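Local coordinates for putative cytoplasmic protein (Salmonella enterica subsp. enterica serovar Typhimurium, PDB 4IQN), which is of unknown function and belongs to the DUF5066 family of uncharacterised proteins, at residues R63-L66 and P72-E75; H88-D93 and A135-I140; E95-V100 and M113-N118; P150-E155 and F159-S164; N172-S175 and G181-E184. All coordinates share one frame; numbering follows the deposited sequence. Where two conformers were deposited one is given.

Interaction 1: residues R63-L66 and P72-E75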
# COMPACT_ATOMS: atom_id res chain seq x y z
N ARG A 63 3.22 4.35 -15.54
CA ARG A 63 2.26 4.71 -14.50
C ARG A 63 0.98 3.89 -14.64
O ARG A 63 0.14 3.91 -13.72
CB ARG A 63 1.97 6.21 -14.52
CG ARG A 63 0.93 6.61 -15.50
CD ARG A 63 0.85 8.12 -15.64
NE ARG A 63 2.01 8.66 -16.34
CZ ARG A 63 2.18 9.95 -16.58
NH1 ARG A 63 1.27 10.82 -16.16
NH2 ARG A 63 3.24 10.38 -17.22
N ASP A 64 0.83 3.20 -15.77
CA ASP A 64 -0.37 2.44 -16.10
C ASP A 64 -0.09 0.92 -16.23
O ASP A 64 -0.85 0.18 -16.87
CB ASP A 64 -0.99 3.00 -17.39
CG ASP A 64 -1.56 4.41 -17.22
OD1 ASP A 64 -2.12 4.70 -16.13
OD2 ASP A 64 -1.49 5.22 -18.19
N LEU A 65 0.99 0.46 -15.62
CA LEU A 65 1.38 -0.95 -15.72
C LEU A 65 0.29 -1.88 -15.22
O LEU A 65 -0.51 -1.51 -14.37
CB LEU A 65 2.71 -1.21 -15.01
CG LEU A 65 2.70 -1.12 -13.50
CD1 LEU A 65 2.42 -2.51 -12.90
CD2 LEU A 65 4.04 -0.61 -13.00
N LEU A 66 0.25 -3.06 -15.83
CA LEU A 66 -0.67 -4.13 -15.52
C LEU A 66 0.18 -5.37 -15.27
O LEU A 66 1.03 -5.71 -16.08
CB LEU A 66 -1.63 -4.37 -16.70
CG LEU A 66 -2.67 -3.29 -16.99
CD1 LEU A 66 -3.48 -3.52 -18.27
CD2 LEU A 66 -3.62 -3.19 -15.80
N PRO A 72 -4.16 -3.68 -12.51
CA PRO A 72 -3.25 -2.61 -12.12
C PRO A 72 -2.61 -2.80 -10.75
O PRO A 72 -3.01 -3.69 -10.01
CB PRO A 72 -4.15 -1.37 -12.15
CG PRO A 72 -5.52 -1.86 -11.89
CD PRO A 72 -5.56 -3.21 -12.54
N VAL A 73 -1.61 -1.97 -10.44
CA VAL A 73 -0.91 -1.99 -9.16
C VAL A 73 -0.88 -0.62 -8.50
O VAL A 73 -1.07 -0.48 -7.26
CB VAL A 73 0.52 -2.44 -9.34
CG1 VAL A 73 1.29 -2.45 -8.02
CG2 VAL A 73 0.59 -3.80 -10.03
N ILE A 74 -0.62 0.39 -9.32
CA ILE A 74 -0.41 1.74 -8.80
C ILE A 74 -1.40 2.74 -9.38
O ILE A 74 -1.08 3.90 -9.52
CB ILE A 74 1.04 2.18 -9.10
CG1 ILE A 74 1.36 2.06 -10.59
CG2 ILE A 74 2.03 1.34 -8.31
CD1 ILE A 74 2.66 2.72 -10.96
N GLU A 75 -2.60 2.28 -9.71
CA GLU A 75 -3.62 3.14 -10.31
C GLU A 75 -4.28 4.08 -9.31
O GLU A 75 -4.32 5.30 -9.49
CB GLU A 75 -4.67 2.30 -11.00
CG GLU A 75 -5.76 3.06 -11.71
CD GLU A 75 -6.64 2.10 -12.45
OE1 GLU A 75 -7.60 1.62 -11.83
OE2 GLU A 75 -6.33 1.77 -13.60
O HOH W 1 -0.89 0.01 -12.25
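Leu65, Ile74 and Pro72 carry the meeting of 63-66 with 72-75, two short lengths of the long loop between strands 48-49 and 86-87. Leu65 works with both its methyls. Its CD1 lies 3.6 Å from CG2 of Val73, the two side chains crossing at a slant, while CD2 reaches toward CD1 of Ile74 at 4.1 Å, those two chains meeting at roughly a right angle. The fork can serve two neighbours at once because CG of Leu65 sits between the backbone N and the carbonyl carbon (chi1 70°), which swings the methyls toward 72-75. Ile74 takes the same kind of first torsion, and its CG1 comes up to the carbonyl of Arg63, 3.8 Å from O. That carbonyl oxygen is hydrogen-bonded elsewhere: NE2 of Gln78 donates to it and also to the carbonyl of Ile74, tying the two lengths from outside. At the other end, Leu66 lays CD2 against the proline ring, 3.8 Å from CD of Pro72.

No direct hydrogen bond links the two backbones. A water takes that place: it donates to O of Leu65 at 2.6 Å and accepts from N of Val73 at 2.8 Å. Arg63, by contrast, turns its guanidinium away to the carbonyls of Thr25 and Pro26. The chemistry is thus that of a loop folded back on itself, where branched aliphatic groups make the direct contacts and one water joins the carbonyl of Leu65 to the amide of Val73.

Interaction 2: residues H88-D93 and A135-I140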
# COMPACT_ATOMS: atom_id res chain seq x y z
N HIS A 88 -1.54 12.61 -0.98
CA HIS A 88 -2.31 12.71 0.27
C HIS A 88 -2.60 11.28 0.76
O HIS A 88 -2.62 10.35 -0.02
CB HIS A 88 -3.59 13.49 0.04
CG HIS A 88 -3.36 14.95 -0.17
ND1 HIS A 88 -3.83 15.91 0.69
CD2 HIS A 88 -2.65 15.61 -1.12
CE1 HIS A 88 -3.45 17.11 0.27
NE2 HIS A 88 -2.73 16.95 -0.83
N SER A 89 -2.74 11.13 2.07
CA SER A 89 -2.97 9.83 2.66
C SER A 89 -4.31 9.25 2.21
O SER A 89 -5.29 9.92 1.98
CB SER A 89 -2.87 9.85 4.22
OG SER A 89 -3.09 8.53 4.75
N TYR A 90 -4.32 7.92 2.12
CA TYR A 90 -5.54 7.19 1.93
C TYR A 90 -6.00 6.79 3.32
O TYR A 90 -5.20 6.65 4.24
CB TYR A 90 -5.19 5.92 1.15
CG TYR A 90 -6.32 5.11 0.62
CD1 TYR A 90 -6.88 5.37 -0.63
CD2 TYR A 90 -6.82 4.00 1.37
CE1 TYR A 90 -7.91 4.60 -1.13
CE2 TYR A 90 -7.87 3.25 0.87
CZ TYR A 90 -8.38 3.54 -0.38
OH TYR A 90 -9.36 2.81 -0.92
N SER A 91 -7.29 6.59 3.47
CA SER A 91 -7.84 6.15 4.76
C SER A 91 -8.72 4.96 4.45
O SER A 91 -9.50 5.03 3.52
CB SER A 91 -8.63 7.27 5.44
OG SER A 91 -9.19 6.82 6.68
N PRO A 92 -8.62 3.88 5.24
CA PRO A 92 -9.29 2.67 4.89
C PRO A 92 -10.75 2.55 5.36
O PRO A 92 -11.24 1.46 5.60
CB PRO A 92 -8.45 1.64 5.62
CG PRO A 92 -8.13 2.32 6.91
CD PRO A 92 -7.90 3.75 6.52
N ASP A 93 -11.48 3.64 5.43
CA ASP A 93 -12.83 3.57 5.95
C ASP A 93 -13.78 2.71 5.07
O ASP A 93 -14.59 1.97 5.62
CB ASP A 93 -13.38 4.96 6.21
CG ASP A 93 -12.52 5.72 7.20
OD1 ASP A 93 -11.57 6.29 6.65
OD2 ASP A 93 -12.77 5.71 8.48
N ALA A 135 -7.22 -5.76 0.74
CA ALA A 135 -6.63 -4.43 0.50
C ALA A 135 -5.15 -4.46 0.85
O ALA A 135 -4.75 -5.08 1.86
CB ALA A 135 -7.37 -3.35 1.34
N ILE A 136 -4.33 -3.75 0.06
CA ILE A 136 -2.91 -3.71 0.26
C ILE A 136 -2.54 -2.23 0.38
O ILE A 136 -3.08 -1.40 -0.39
CB ILE A 136 -2.16 -4.24 -0.99
CG1 ILE A 136 -2.62 -5.64 -1.45
CG2 ILE A 136 -0.66 -4.20 -0.82
CD1 ILE A 136 -2.39 -6.69 -0.42
N PHE A 137 -1.64 -1.90 1.32
CA PHE A 137 -1.24 -0.49 1.53
C PHE A 137 0.26 -0.45 1.76
O PHE A 137 0.86 -1.35 2.33
CB PHE A 137 -1.89 0.12 2.78
CG PHE A 137 -3.35 -0.10 2.91
CD1 PHE A 137 -4.27 0.81 2.40
CD2 PHE A 137 -3.84 -1.20 3.58
CE1 PHE A 137 -5.62 0.61 2.52
CE2 PHE A 137 -5.18 -1.39 3.73
CZ PHE A 137 -6.09 -0.51 3.19
N ILE A 138 0.87 0.63 1.31
CA ILE A 138 2.17 0.97 1.75
C ILE A 138 1.96 1.75 3.05
O ILE A 138 1.17 2.71 3.09
CB ILE A 138 2.95 1.79 0.70
CG1 ILE A 138 2.92 1.14 -0.69
CG2 ILE A 138 4.38 1.94 1.14
CD1 ILE A 138 3.65 1.98 -1.72
N TYR A 139 2.67 1.32 4.08
CA TYR A 139 2.50 1.84 5.45
C TYR A 139 3.57 2.87 5.68
O TYR A 139 4.74 2.52 5.85
CB TYR A 139 2.64 0.67 6.45
CG TYR A 139 1.94 0.87 7.76
CD1 TYR A 139 0.55 1.00 7.82
CD2 TYR A 139 2.65 0.92 8.97
CE1 TYR A 139 -0.11 1.19 9.05
CE2 TYR A 139 1.98 1.10 10.20
CZ TYR A 139 0.60 1.24 10.23
OH TYR A 139 -0.07 1.43 11.45
N ILE A 140 3.19 4.16 5.67
CA ILE A 140 4.18 5.23 5.62
C ILE A 140 4.69 5.59 7.03
O ILE A 140 4.18 6.49 7.67
CB ILE A 140 3.61 6.46 4.93
CG1 ILE A 140 3.01 6.12 3.57
CG2 ILE A 140 4.67 7.56 4.79
CD1 ILE A 140 3.95 5.49 2.54
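Phe137 presents the rim of its ring to Tyr90, and CE1 of the phenylalanine lies 3.8 Å from CD2 of the tyrosine and equally far from CE2. Both tyrosine carbons lie close to the plane of the Phe137 ring, so the phenylalanine points edge-first at its partner, and the two side chains cross at about a right angle. From the tyrosine's side the approach is oblique, and the pair is an aromatic edge contact without a stack. Phe137 reaches Tyr90 with CG anti to its carbonyl carbon (chi1 -48°). The tip of the same ring meets Pro92, whose CB is 4.0 Å from CZ of Phe137.

The contact sets the loop that leads into helix 93-99 over strand 135-140 of the four-stranded antiparallel sheet, with Pro92 at the N-cap position of that helix. One phenylalanine therefore touches the connection twice, once at the aromatic residue and once at the helix start. Met154 of the adjacent strand packs against both Phe137 and Pro92 and continues the apolar surface.

Polar groups of 88-93 find partners away from the strand. The hydroxyl of Tyr90 is hydrogen-bonded to Glu95 in the helix, and OG of Ser89 donates to O of Tyr90 at 2.9 Å, from above the carbonyl plane. No hydrogen bond crosses between the segments. The contact itself is consequently apolar, made by ring carbons and a proline methylene, while the tyrosine's polar end is tied to the helix that the loop leads into.

Interaction 3: residues E95-V100 and M113-N118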
# COMPACT_ATOMS: atom_id res chain seq x y z
N GLU A 95 -13.03 0.17 2.99
CA GLU A 95 -12.64 -1.23 3.18
C GLU A 95 -13.14 -1.73 4.53
O GLU A 95 -13.67 -2.82 4.63
CB GLU A 95 -11.12 -1.36 3.09
CG GLU A 95 -10.55 -1.15 1.69
CD GLU A 95 -10.28 0.32 1.27
OE1 GLU A 95 -10.63 1.27 2.04
OE2 GLU A 95 -9.70 0.50 0.16
N ALA A 96 -13.02 -0.90 5.56
CA ALA A 96 -13.51 -1.25 6.91
C ALA A 96 -15.02 -1.42 6.99
O ALA A 96 -15.54 -2.33 7.64
CB ALA A 96 -13.07 -0.19 7.93
N TYR A 97 -15.72 -0.51 6.33
CA TYR A 97 -17.15 -0.52 6.26
C TYR A 97 -17.67 -1.78 5.55
O TYR A 97 -18.56 -2.50 6.06
CB TYR A 97 -17.60 0.71 5.52
CG TYR A 97 -19.01 1.13 5.74
CD1 TYR A 97 -19.44 1.49 7.01
CD2 TYR A 97 -19.90 1.19 4.70
CE1 TYR A 97 -20.73 1.93 7.22
CE2 TYR A 97 -21.21 1.62 4.91
CZ TYR A 97 -21.62 1.99 6.18
OH TYR A 97 -22.91 2.42 6.45
N TYR A 98 -17.09 -2.06 4.38
CA TYR A 98 -17.41 -3.30 3.65
C TYR A 98 -17.02 -4.54 4.50
O TYR A 98 -17.67 -5.59 4.42
CB TYR A 98 -16.73 -3.30 2.26
CG TYR A 98 -16.53 -4.67 1.72
CD1 TYR A 98 -17.56 -5.34 1.04
CD2 TYR A 98 -15.32 -5.36 1.93
CE1 TYR A 98 -17.40 -6.63 0.57
CE2 TYR A 98 -15.15 -6.66 1.45
CZ TYR A 98 -16.19 -7.29 0.78
OH TYR A 98 -16.02 -8.54 0.32
N GLY A 99 -15.97 -4.42 5.31
CA GLY A 99 -15.45 -5.54 6.10
C GLY A 99 -16.42 -6.10 7.13
O GLY A 99 -16.38 -7.28 7.44
N VAL A 100 -17.27 -5.24 7.69
CA VAL A 100 -18.28 -5.69 8.62
C VAL A 100 -19.65 -5.80 7.96
O VAL A 100 -20.67 -5.86 8.63
CB VAL A 100 -18.34 -4.85 9.91
CG1 VAL A 100 -17.14 -5.14 10.79
CG2 VAL A 100 -18.43 -3.34 9.59
N MSE A 113 -19.16 7.92 9.73
CA MSE A 113 -17.77 8.36 9.86
C MSE A 113 -17.50 8.90 11.24
O MSE A 113 -18.37 9.57 11.80
CB MSE A 113 -17.39 9.31 8.72
CG MSE A 113 -17.31 8.50 7.42
SE MSE A 113 -15.69 7.41 7.24
CE MSE A 113 -14.39 8.87 7.06
N PRO A 114 -16.23 8.89 11.65
CA PRO A 114 -15.21 7.91 11.31
C PRO A 114 -15.49 6.45 11.52
O PRO A 114 -15.97 6.07 12.59
CB PRO A 114 -14.02 8.36 12.16
CG PRO A 114 -14.65 8.89 13.39
CD PRO A 114 -15.93 9.55 12.94
N VAL A 115 -15.17 5.65 10.50
CA VAL A 115 -15.34 4.20 10.63
C VAL A 115 -14.11 3.57 11.31
O VAL A 115 -14.24 2.82 12.28
CB VAL A 115 -15.62 3.56 9.26
CG1 VAL A 115 -15.67 2.03 9.38
CG2 VAL A 115 -16.96 4.03 8.74
N TRP A 116 -12.94 3.87 10.78
CA TRP A 116 -11.67 3.44 11.33
C TRP A 116 -11.14 4.46 12.29
O TRP A 116 -11.61 5.60 12.30
CB TRP A 116 -10.66 3.24 10.20
CG TRP A 116 -9.60 2.26 10.46
CD1 TRP A 116 -8.27 2.50 10.55
CD2 TRP A 116 -9.76 0.82 10.63
NE1 TRP A 116 -7.59 1.33 10.75
CE2 TRP A 116 -8.48 0.29 10.82
CE3 TRP A 116 -10.86 -0.03 10.63
CZ2 TRP A 116 -8.26 -1.09 11.00
CZ3 TRP A 116 -10.65 -1.37 10.84
CH2 TRP A 116 -9.36 -1.89 11.02
N SER A 117 -10.19 4.06 13.12
CA SER A 117 -9.54 4.96 14.07
C SER A 117 -9.01 6.20 13.37
O SER A 117 -8.58 6.13 12.23
CB SER A 117 -8.38 4.25 14.75
OG SER A 117 -7.67 5.14 15.60
N ASN A 118 -9.09 7.32 14.05
CA ASN A 118 -8.48 8.58 13.56
C ASN A 118 -7.43 9.08 14.54
O ASN A 118 -7.17 10.28 14.63
CB ASN A 118 -9.55 9.65 13.31
CG ASN A 118 -10.40 9.96 14.53
OD1 ASN A 118 -10.22 9.43 15.63
ND2 ASN A 118 -11.33 10.86 14.34
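The backbones come no nearer than 6.7 Å between CA atoms, for Ala96 with Trp116 and Tyr97 with Val115, so side chains make the closest contacts between helix 93-99 and the loop 113-118. This is a helix-to-loop packing in which the loop, on its way to strand 124-128, returns alongside the helix it follows. Ala96 is central: its CB sits 3.5 Å from CE3 of Trp116 and 3.7 Å from CG1 of Val115, touching the benzo part of the indole and, at about a right angle to that, a valine methyl. The indole approaches the methyl of Ala96 obliquely.

Val115 divides its two methyls between successive helix residues. With CG1 anti to the backbone N (chi1 175°), that branch is turned onto Ala96, and CG2 meets the ring of Tyr97 at CD1, 3.9 Å away, the two side chains crossing near a right angle.

All four touching residues are buried, and their polar ends are served from elsewhere. The hydroxyl of Tyr97 bonds to the carbonyl of Ile107, and NE1 of Trp116 to Glu210. Asp93, at the start of the helix, receives the backbone N of Trp116, so a polar tie to the loop runs beside the apolar contact. Tyr212 adds an edge-to-face ring contact with the indole and a hydrogen bond to O of Ala96. CZ3 of Trp116 lies 3.4 Å from CE of the selenomethionine Met154.

Interaction 4: residues P150-E155 and F159-S164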
# COMPACT_ATOMS: atom_id res chain seq x y z
N PRO A 150 7.05 -0.58 4.91
CA PRO A 150 6.36 -1.89 4.96
C PRO A 150 5.07 -1.92 4.14
O PRO A 150 4.52 -0.87 3.76
CB PRO A 150 6.01 -2.06 6.44
CG PRO A 150 6.73 -1.00 7.17
CD PRO A 150 6.99 0.12 6.20
N ILE A 151 4.57 -3.12 3.87
CA ILE A 151 3.24 -3.32 3.34
C ILE A 151 2.30 -3.74 4.47
O ILE A 151 2.69 -4.52 5.35
CB ILE A 151 3.28 -4.43 2.27
CG1 ILE A 151 4.11 -3.93 1.07
CG2 ILE A 151 1.88 -4.88 1.84
CD1 ILE A 151 3.40 -2.86 0.26
N ALA A 152 1.09 -3.21 4.44
CA ALA A 152 0.01 -3.65 5.32
C ALA A 152 -1.08 -4.28 4.47
O ALA A 152 -1.27 -3.90 3.30
CB ALA A 152 -0.55 -2.50 6.10
N ARG A 153 -1.79 -5.24 5.07
CA ARG A 153 -2.92 -5.90 4.46
C ARG A 153 -4.17 -5.74 5.31
O ARG A 153 -4.09 -5.64 6.54
CB ARG A 153 -2.63 -7.41 4.24
CG ARG A 153 -1.66 -7.68 3.13
CD ARG A 153 -1.31 -9.14 3.03
NE ARG A 153 -0.49 -9.44 1.88
CZ ARG A 153 -0.94 -9.91 0.72
NH1 ARG A 153 -2.22 -10.19 0.52
NH2 ARG A 153 -0.09 -10.17 -0.25
N MSE A 154 -5.32 -5.71 4.65
CA MSE A 154 -6.61 -5.70 5.34
C MSE A 154 -7.56 -6.67 4.69
O MSE A 154 -7.77 -6.66 3.48
CB MSE A 154 -7.16 -4.29 5.45
CG MSE A 154 -8.56 -4.24 6.04
SE MSE A 154 -9.03 -2.38 6.20
CE MSE A 154 -10.26 -2.58 7.70
N GLU A 155 -8.16 -7.51 5.49
CA GLU A 155 -9.17 -8.45 5.01
C GLU A 155 -10.30 -8.46 5.99
O GLU A 155 -10.07 -8.63 7.18
CB GLU A 155 -8.60 -9.85 4.91
CG GLU A 155 -9.55 -10.77 4.16
CD GLU A 155 -9.12 -12.20 4.25
OE1 GLU A 155 -9.15 -12.78 5.38
OE2 GLU A 155 -8.76 -12.73 3.18
N PHE A 159 -6.50 -6.00 10.07
CA PHE A 159 -5.47 -5.14 9.45
C PHE A 159 -4.13 -5.51 10.06
O PHE A 159 -4.03 -5.56 11.27
CB PHE A 159 -5.81 -3.66 9.77
CG PHE A 159 -4.87 -2.65 9.15
CD1 PHE A 159 -3.58 -2.52 9.62
CD2 PHE A 159 -5.30 -1.82 8.13
CE1 PHE A 159 -2.71 -1.59 9.05
CE2 PHE A 159 -4.44 -0.91 7.56
CZ PHE A 159 -3.15 -0.79 8.02
N TRP A 160 -3.13 -5.82 9.25
CA TRP A 160 -1.82 -6.25 9.75
C TRP A 160 -0.65 -5.92 8.84
O TRP A 160 -0.81 -5.77 7.65
CB TRP A 160 -1.81 -7.79 10.00
CG TRP A 160 -1.91 -8.64 8.76
CD1 TRP A 160 -0.87 -9.29 8.13
CD2 TRP A 160 -3.10 -9.01 8.04
NE1 TRP A 160 -1.34 -10.00 7.07
CE2 TRP A 160 -2.69 -9.85 6.97
CE3 TRP A 160 -4.45 -8.68 8.15
CZ2 TRP A 160 -3.57 -10.34 6.04
CZ3 TRP A 160 -5.35 -9.21 7.23
CH2 TRP A 160 -4.90 -10.05 6.19
N LEU A 161 0.53 -5.81 9.43
CA LEU A 161 1.77 -5.65 8.65
C LEU A 161 2.15 -7.00 8.05
O LEU A 161 2.15 -8.04 8.73
CB LEU A 161 2.92 -5.16 9.48
CG LEU A 161 3.29 -3.71 9.52
CD1 LEU A 161 4.79 -3.70 9.74
CD2 LEU A 161 2.88 -2.83 8.35
N ALA A 162 2.44 -6.96 6.78
CA ALA A 162 2.64 -8.15 5.99
C ALA A 162 4.06 -8.16 5.32
O ALA A 162 5.07 -8.25 6.05
CB ALA A 162 1.48 -8.29 5.04
N GLU A 163 4.15 -8.06 4.00
CA GLU A 163 5.42 -8.04 3.31
C GLU A 163 6.36 -6.92 3.80
O GLU A 163 5.89 -5.86 4.30
CB GLU A 163 5.22 -7.93 1.80
CG GLU A 163 4.60 -9.14 1.10
CD GLU A 163 3.08 -9.21 1.09
OE1 GLU A 163 2.38 -8.48 1.82
OE2 GLU A 163 2.55 -10.06 0.32
N SER A 164 7.65 -7.18 3.66
CA SER A 164 8.71 -6.28 4.10
C SER A 164 8.60 -4.96 3.32
O SER A 164 8.90 -3.91 3.88
CB SER A 164 10.09 -6.87 3.90
OG SER A 164 10.37 -7.20 2.54
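Arg153 and Trp160, a hydrogen-bonded pair, form the tight middle of this contact. Their backbones exchange two bonds, N of Arg153 to O of Trp160 at 2.8 Å and N of Trp160 to O of Arg153 at 2.9 Å, each nearly along the C=O axis. On the face that bears these two side chains the indole folds back across the neighbouring strand, its CG between backbone N and carbonyl carbon (chi1 68°), and CB of Arg153 makes a CH-pi contact 3.8 Å from the centroid of its six-membered ring.

Beyond CB the arginine runs extended past Ala162 to Glu163, gripping the carboxylate side-on: NE donates to OE1 at 3.0 Å and NH2 to OE2 at 2.7 Å. Both oxygens use syn lone pairs, and the two planar groups lie within 27° of each other, so the paired bonds fix the guanidinium's rotation. Its remaining nitrogen, NH1, bonds to Gln134.

These strands are the beta hairpin 151-155 and 158-161, with 158-161 outermost in the four-stranded antiparallel sheet. Its other face carries Ala152, Met154, Phe159 and Leu161; there CZ of Phe159 touches CB of Ala152 at 3.7 Å, and helix 190-207 packs on Leu161.

Past Leu161 the regular strand pairing ends, yet N of Ala162 donates to O of Ile151 and N of Ile151 to O of Glu163. On the partly exposed side, the side chain of Glu155 meets the indole at its edge, CB lying 3.9 Å from CH2 of Trp160, while its carboxylate turns to Gln134.

Interaction 5: residues N172-S175 and G181-E184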
# COMPACT_ATOMS: atom_id res chain seq x y z
N ASN A 172 6.44 -11.61 -5.35
CA ASN A 172 5.45 -12.67 -5.12
C ASN A 172 4.35 -12.65 -6.20
O ASN A 172 4.02 -13.69 -6.76
CB ASN A 172 4.92 -12.63 -3.70
CG ASN A 172 5.88 -13.23 -2.69
OD1 ASN A 172 6.77 -12.57 -2.13
ND2 ASN A 172 5.74 -14.49 -2.47
N ILE A 173 3.84 -11.47 -6.55
CA ILE A 173 2.83 -11.37 -7.62
C ILE A 173 3.36 -11.97 -8.92
O ILE A 173 2.68 -12.77 -9.55
CB ILE A 173 2.38 -9.90 -7.86
CG1 ILE A 173 1.62 -9.35 -6.65
CG2 ILE A 173 1.59 -9.74 -9.15
CD1 ILE A 173 0.33 -10.07 -6.33
N ILE A 174 4.58 -11.60 -9.27
CA ILE A 174 5.18 -11.99 -10.54
C ILE A 174 5.63 -13.45 -10.60
O ILE A 174 5.80 -14.00 -11.68
CB ILE A 174 6.38 -11.07 -10.81
CG1 ILE A 174 5.86 -9.69 -11.20
CG2 ILE A 174 7.28 -11.66 -11.88
CD1 ILE A 174 6.92 -8.63 -11.28
N SER A 175 5.78 -14.09 -9.44
CA SER A 175 6.30 -15.48 -9.37
C SER A 175 5.43 -16.51 -10.10
O SER A 175 5.94 -17.54 -10.53
CB SER A 175 6.51 -15.94 -7.90
OG SER A 175 5.28 -16.11 -7.22
N GLY A 181 11.36 -17.60 -14.24
CA GLY A 181 12.65 -18.07 -13.69
C GLY A 181 12.67 -18.46 -12.22
O GLY A 181 13.69 -18.95 -11.74
N PHE A 182 11.55 -18.29 -11.52
CA PHE A 182 11.46 -18.63 -10.12
C PHE A 182 9.99 -18.89 -9.75
O PHE A 182 9.07 -18.61 -10.55
CB PHE A 182 12.13 -17.54 -9.22
CG PHE A 182 11.52 -16.19 -9.36
CD1 PHE A 182 11.98 -15.30 -10.32
CD2 PHE A 182 10.46 -15.79 -8.55
CE1 PHE A 182 11.43 -14.05 -10.43
CE2 PHE A 182 9.87 -14.54 -8.70
CZ PHE A 182 10.37 -13.68 -9.65
N THR A 183 9.79 -19.48 -8.57
CA THR A 183 8.46 -19.66 -8.01
C THR A 183 8.41 -19.08 -6.60
O THR A 183 9.43 -18.64 -6.06
CB THR A 183 8.01 -21.15 -7.91
OG1 THR A 183 8.75 -21.82 -6.90
CG2 THR A 183 8.17 -21.88 -9.22
N GLU A 184 7.22 -19.14 -6.01
CA GLU A 184 6.98 -18.72 -4.63
C GLU A 184 7.92 -19.43 -3.64
O GLU A 184 8.25 -18.88 -2.58
CB GLU A 184 5.50 -19.00 -4.22
CG GLU A 184 4.42 -18.47 -5.16
CD GLU A 184 4.08 -19.39 -6.35
OE1 GLU A 184 4.49 -20.56 -6.32
OE2 GLU A 184 3.41 -18.92 -7.31
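Backbone to backbone, the end of helix 166-174 and the loop 181-184 come closest where CA of Ser175 lies 4.9 Å from CA of Thr183, yet no hydrogen bond joins them. The carbonyl oxygens of Ser175 and Phe182 lie near one another, and since both are acceptors they form no bond.

Ser175 is the centre of the contact, and it is buried. Its CB rests obliquely against the ring of Phe182, 3.7 Å from CE2, while OG is turned back along the helix to donate to O of Asn172 at 2.8 Å. That carbonyl also receives N of Ser175, so one acceptor serves both donors of a single residue, which holds the hydroxyl in place. The torsion responsible sets OG between the backbone N and the carbonyl carbon (chi1 69°).

The same hydroxyl is also approached by Glu184, whose CG, set anti to its carbonyl carbon (chi1 -51°), comes within 3.2 Å of OG of Ser175; the bend at chi2 (85°) then turns the carboxylate. An approach of Phe182 to Ile174 is doubtful, since the isoleucine adopts two conformers.

The phenylalanine also touches helix 8-18, at Leu14. The contact thus lies where the outgoing end of helix 166-174, the loop toward helix 190-207 and the N-terminal helix come together.

Interactions 2, 3 and 4 form a connected block: strand 135-140 pairs with strand 151-155, and Met154 of interaction 4 packs on Ala96 and Trp116 of interaction 3, while Tyr90 and Asp93 of interaction 2 bond to Glu95 and Trp116. Interactions 2 and 3 are buried and apolar across their segments, whereas interaction 4 combines backbone pairing with a salt bridge on a partly exposed face. Interactions 1 and 5 touch none of the others; both are partly buried loop closures, one bridged by water, the other built round a serine. Interactions 3 and 5 lie on opposite sides of the chain's centre, about 33 Å apart between centres.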